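Side-chain contact in ssDNA binding protein (Pyrococcus furiosus, PDB 4PSM), which binds single-stranded DNA, which appears to be held in a tunnel system formed between its subunits: residues N17-V22 with E42-I47. Residues are numbered along the deposited sequence; the frame is centred on the assembly and turned at random.
Sequences NKVRRV and ELNKII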
ATOM      1  N   ASN A  17     -20.785  15.186  19.929  1.00 32.17           N
ATOM      2  CA  ASN A  17     -19.682  14.387  19.400  1.00 15.67           C
ATOM      3  C   ASN A  17     -19.111  13.427  20.444  1.00 38.05           C
ATOM      4  O   ASN A  17     -18.761  12.288  20.132  1.00 36.27           O
ATOM      5  CB  ASN A  17     -18.562  15.280  18.844  1.00 39.08           C
ATOM      6  CG  ASN A  17     -18.908  15.892  17.498  1.00 56.09           C
ATOM      7  OD1 ASN A  17     -19.650  15.311  16.709  1.00 47.28           O
ATOM      8  ND2 ASN A  17     -18.360  17.074  17.226  1.00108.92           N
ATOM      9  N   LYS A  18     -19.013  13.887  21.688  1.00 24.86           N
ATOM     10  CA  LYS A  18     -18.418  13.064  22.728  1.00 22.21           C
ATOM     11  C   LYS A  18     -19.295  11.857  23.032  1.00 41.13           C
ATOM     12  O   LYS A  18     -18.800  10.744  23.234  1.00 25.72           O
ATOM     13  CB  LYS A  18     -18.170  13.879  23.999  1.00 27.29           C
ATOM     14  CG  LYS A  18     -17.438  13.093  25.077  1.00 25.15           C
ATOM     15  CD  LYS A  18     -16.049  12.674  24.596  1.00 40.30           C
ATOM     16  CE  LYS A  18     -15.198  12.121  25.732  1.00 50.70           C
ATOM     17  NZ  LYS A  18     -14.968  13.131  26.807  1.00 55.16           N
ATOM     18  N   VAL A  19     -20.601  12.086  23.070  1.00 27.40           N
ATOM     19  CA  VAL A  19     -21.542  11.008  23.287  1.00 42.78           C
ATOM     20  C   VAL A  19     -21.330   9.940  22.214  1.00 28.60           C
ATOM     21  O   VAL A  19     -21.149   8.762  22.520  1.00 27.22           O
ATOM     22  CB  VAL A  19     -22.995  11.528  23.263  1.00 29.40           C
ATOM     23  CG1 VAL A  19     -23.983  10.378  23.130  1.00 23.19           C
ATOM     24  CG2 VAL A  19     -23.275  12.333  24.507  1.00 27.75           C
ATOM     25  N   ARG A  20     -21.328  10.366  20.956  1.00 14.65           N
ATOM     26  CA  ARG A  20     -21.214   9.436  19.844  1.00 32.79           C
ATOM     27  C   ARG A  20     -19.896   8.666  19.899  1.00 44.94           C
ATOM     28  O   ARG A  20     -19.856   7.463  19.648  1.00 24.78           O
ATOM     29  CB  ARG A  20     -21.344  10.168  18.515  1.00 29.90           C
ATOM     30  CG  ARG A  20     -21.686   9.240  17.338  1.00 34.97           C
ATOM     31  CD  ARG A  20     -21.697  10.004  16.014  1.00 13.56           C
ATOM     32  NE  ARG A  20     -20.344  10.415  15.638  1.00 60.34           N
ATOM     33  CZ  ARG A  20     -20.045  11.083  14.528  1.00 74.51           C
ATOM     34  NH1 ARG A  20     -21.006  11.423  13.681  1.00 46.29           N
ATOM     35  NH2 ARG A  20     -18.784  11.412  14.265  1.00 63.29           N
ATOM     36  N   ARG A  21     -18.820   9.362  20.249  1.00 21.95           N
ATOM     37  CA  ARG A  21     -17.510   8.734  20.348  1.00 15.92           C
ATOM     38  C   ARG A  21     -17.485   7.634  21.392  1.00 26.09           C
ATOM     39  O   ARG A  21     -17.008   6.528  21.128  1.00 29.20           O
ATOM     40  CB  ARG A  21     -16.432   9.776  20.607  1.00 23.69           C
ATOM     41  CG  ARG A  21     -16.182  10.656  19.401  1.00 29.13           C
ATOM     42  CD  ARG A  21     -15.382  11.879  19.757  1.00 36.96           C
ATOM     43  NE  ARG A  21     -14.214  11.553  20.562  1.00 27.04           N
ATOM     44  CZ  ARG A  21     -13.423  12.472  21.097  1.00 59.74           C
ATOM     45  NH1 ARG A  21     -13.700  13.751  20.897  1.00 41.38           N
ATOM     46  NH2 ARG A  21     -12.367  12.118  21.821  1.00 36.04           N
ATOM     47  N   VAL A  22     -18.020   7.936  22.570  1.00 43.44           N
ATOM     48  CA  VAL A  22     -18.054   6.974  23.664  1.00 40.60           C
ATOM     49  C   VAL A  22     -18.925   5.788  23.282  1.00 44.10           C
ATOM     50  O   VAL A  22     -18.569   4.635  23.520  1.00 36.84           O
ATOM     51  CB  VAL A  22     -18.590   7.620  24.949  1.00 42.51           C
ATOM     52  CG1 VAL A  22     -18.607   6.606  26.100  1.00 19.23           C
ATOM     53  CG2 VAL A  22     -17.735   8.815  25.300  1.00 37.31           C
ATOM     54  N   GLU A  42     -30.414  10.358  18.418  1.00 38.44           N
ATOM     55  CA  GLU A  42     -31.633  10.451  19.207  1.00 46.29           C
ATOM     56  C   GLU A  42     -31.345  11.018  20.598  1.00 58.42           C
ATOM     57  O   GLU A  42     -31.954  11.994  21.013  1.00 35.95           O
ATOM     58  CB  GLU A  42     -32.303   9.085  19.324  1.00 37.52           C
ATOM     59  CG  GLU A  42     -32.718   8.471  17.998  1.00105.36           C
ATOM     60  CD  GLU A  42     -33.411   7.131  18.173  1.00144.99           C
ATOM     61  OE1 GLU A  42     -33.866   6.558  17.161  1.00145.92           O
ATOM     62  OE2 GLU A  42     -33.503   6.651  19.323  1.00143.80           O
ATOM     63  N   LEU A  43     -30.408  10.403  21.307  1.00 28.43           N
ATOM     64  CA  LEU A  43     -30.035  10.846  22.639  1.00 36.06           C
ATOM     65  C   LEU A  43     -29.603  12.313  22.643  1.00 46.52           C
ATOM     66  O   LEU A  43     -30.040  13.104  23.478  1.00 43.03           O
ATOM     67  CB  LEU A  43     -28.933   9.953  23.212  1.00 31.11           C
ATOM     68  CG  LEU A  43     -28.492  10.326  24.629  1.00 46.42           C
ATOM     69  CD1 LEU A  43     -29.673  10.520  25.574  1.00 61.50           C
ATOM     70  CD2 LEU A  43     -27.429   9.405  25.213  1.00 35.84           C
ATOM     71  N   ASN A  44     -28.752  12.674  21.697  1.00 18.87           N
ATOM     72  CA  ASN A  44     -28.242  14.034  21.604  1.00 41.78           C
ATOM     73  C   ASN A  44     -29.354  15.033  21.337  1.00 24.17           C
ATOM     74  O   ASN A  44     -29.262  16.199  21.725  1.00 36.82           O
ATOM     75  CB  ASN A  44     -27.134  14.137  20.535  1.00 25.71           C
ATOM     76  CG  ASN A  44     -25.839  13.468  20.976  1.00 56.96           C
ATOM     77  OD1 ASN A  44     -25.578  13.362  22.172  1.00 42.57           O
ATOM     78  ND2 ASN A  44     -25.029  13.003  20.015  1.00 25.91           N
ATOM     79  N   LYS A  45     -30.398  14.576  20.653  1.00 40.41           N
ATOM     80  CA  LYS A  45     -31.573  15.404  20.417  1.00 42.90           C
ATOM     81  C   LYS A  45     -32.224  15.732  21.763  1.00 70.66           C
ATOM     82  O   LYS A  45     -32.519  16.882  22.065  1.00 35.07           O
ATOM     83  CB  LYS A  45     -32.558  14.666  19.512  1.00 48.72           C
ATOM     84  CG  LYS A  45     -32.552  15.115  18.059  1.00 60.42           C
ATOM     85  CD  LYS A  45     -33.594  16.207  17.816  1.00107.49           C
ATOM     86  CE  LYS A  45     -35.014  15.696  18.051  1.00112.07           C
ATOM     87  NZ  LYS A  45     -36.050  16.741  17.807  1.00102.17           N
ATOM     88  N   ILE A  46     -32.423  14.698  22.571  1.00 26.57           N
ATOM     89  CA  ILE A  46     -33.021  14.821  23.882  1.00 34.94           C
ATOM     90  C   ILE A  46     -32.141  15.663  24.799  1.00 56.29           C
ATOM     91  O   ILE A  46     -32.612  16.592  25.453  1.00 38.38           O
ATOM     92  CB  ILE A  46     -33.244  13.432  24.498  1.00 41.00           C
ATOM     93  CG1 ILE A  46     -34.321  12.676  23.714  1.00 49.49           C
ATOM     94  CG2 ILE A  46     -33.605  13.547  25.969  1.00 45.55           C
ATOM     95  CD1 ILE A  46     -34.457  11.211  24.102  1.00 55.60           C
ATOM     96  N   ILE A  47     -30.855  15.340  24.830  1.00 52.82           N
ATOM     97  CA  ILE A  47     -29.915  16.055  25.677  1.00 41.90           C
ATOM     98  C   ILE A  47     -29.952  17.550  25.378  1.00 58.64           C
ATOM     99  O   ILE A  47     -30.018  18.381  26.282  1.00 38.87           O
ATOM    100  CB  ILE A  47     -28.492  15.507  25.493  1.00 40.87           C
ATOM    101  CG1 ILE A  47     -28.398  14.089  26.063  1.00 37.24           C
ATOM    102  CG2 ILE A  47     -27.474  16.410  26.154  1.00 15.87           C
ATOM    103  CD1 ILE A  47     -27.056  13.441  25.839  1.00 47.20           C
TER
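The side-chain amide of N44 is the one flat group engaged here, and the isopropyl group of V19 meets it from its oxygen side, without being laid flat over either face. OD1 lies 3.4 Å from V19 CB and is almost as close to both methyls. The amide nitrogen stays with the same helix: ND2 makes a weak hydrogen bond to the backbone oxygen of A16. With V19 CG1 anti to the backbone N (chi1 165°), the two methyls have different partners. CG1 reaches L43 CD2 at 4.1 Å, the leucine side chain nearly perpendicular to that of V19, whereas CG2 runs alongside I47 CD1 at 4.2 Å, the two side chains pointing opposite ways. L43 and I47, one turn apart, continue onto V66 and I64 of strand 61-71, and V19 also touches T7 of strand 4-11. The contact thus joins two roughly antiparallel helices on one face of the antiparallel sheet; the axes of the two segments approach to 10.0 Å at 148°. R20 pairs with E149 of the second subunit, while R21 bonds to E140 O of that subunit and to E106 of its own chain. Chemically, the segments meet through apolar packing around one valine, with the weak N44-A16 bond a polar link between the helices just beside it.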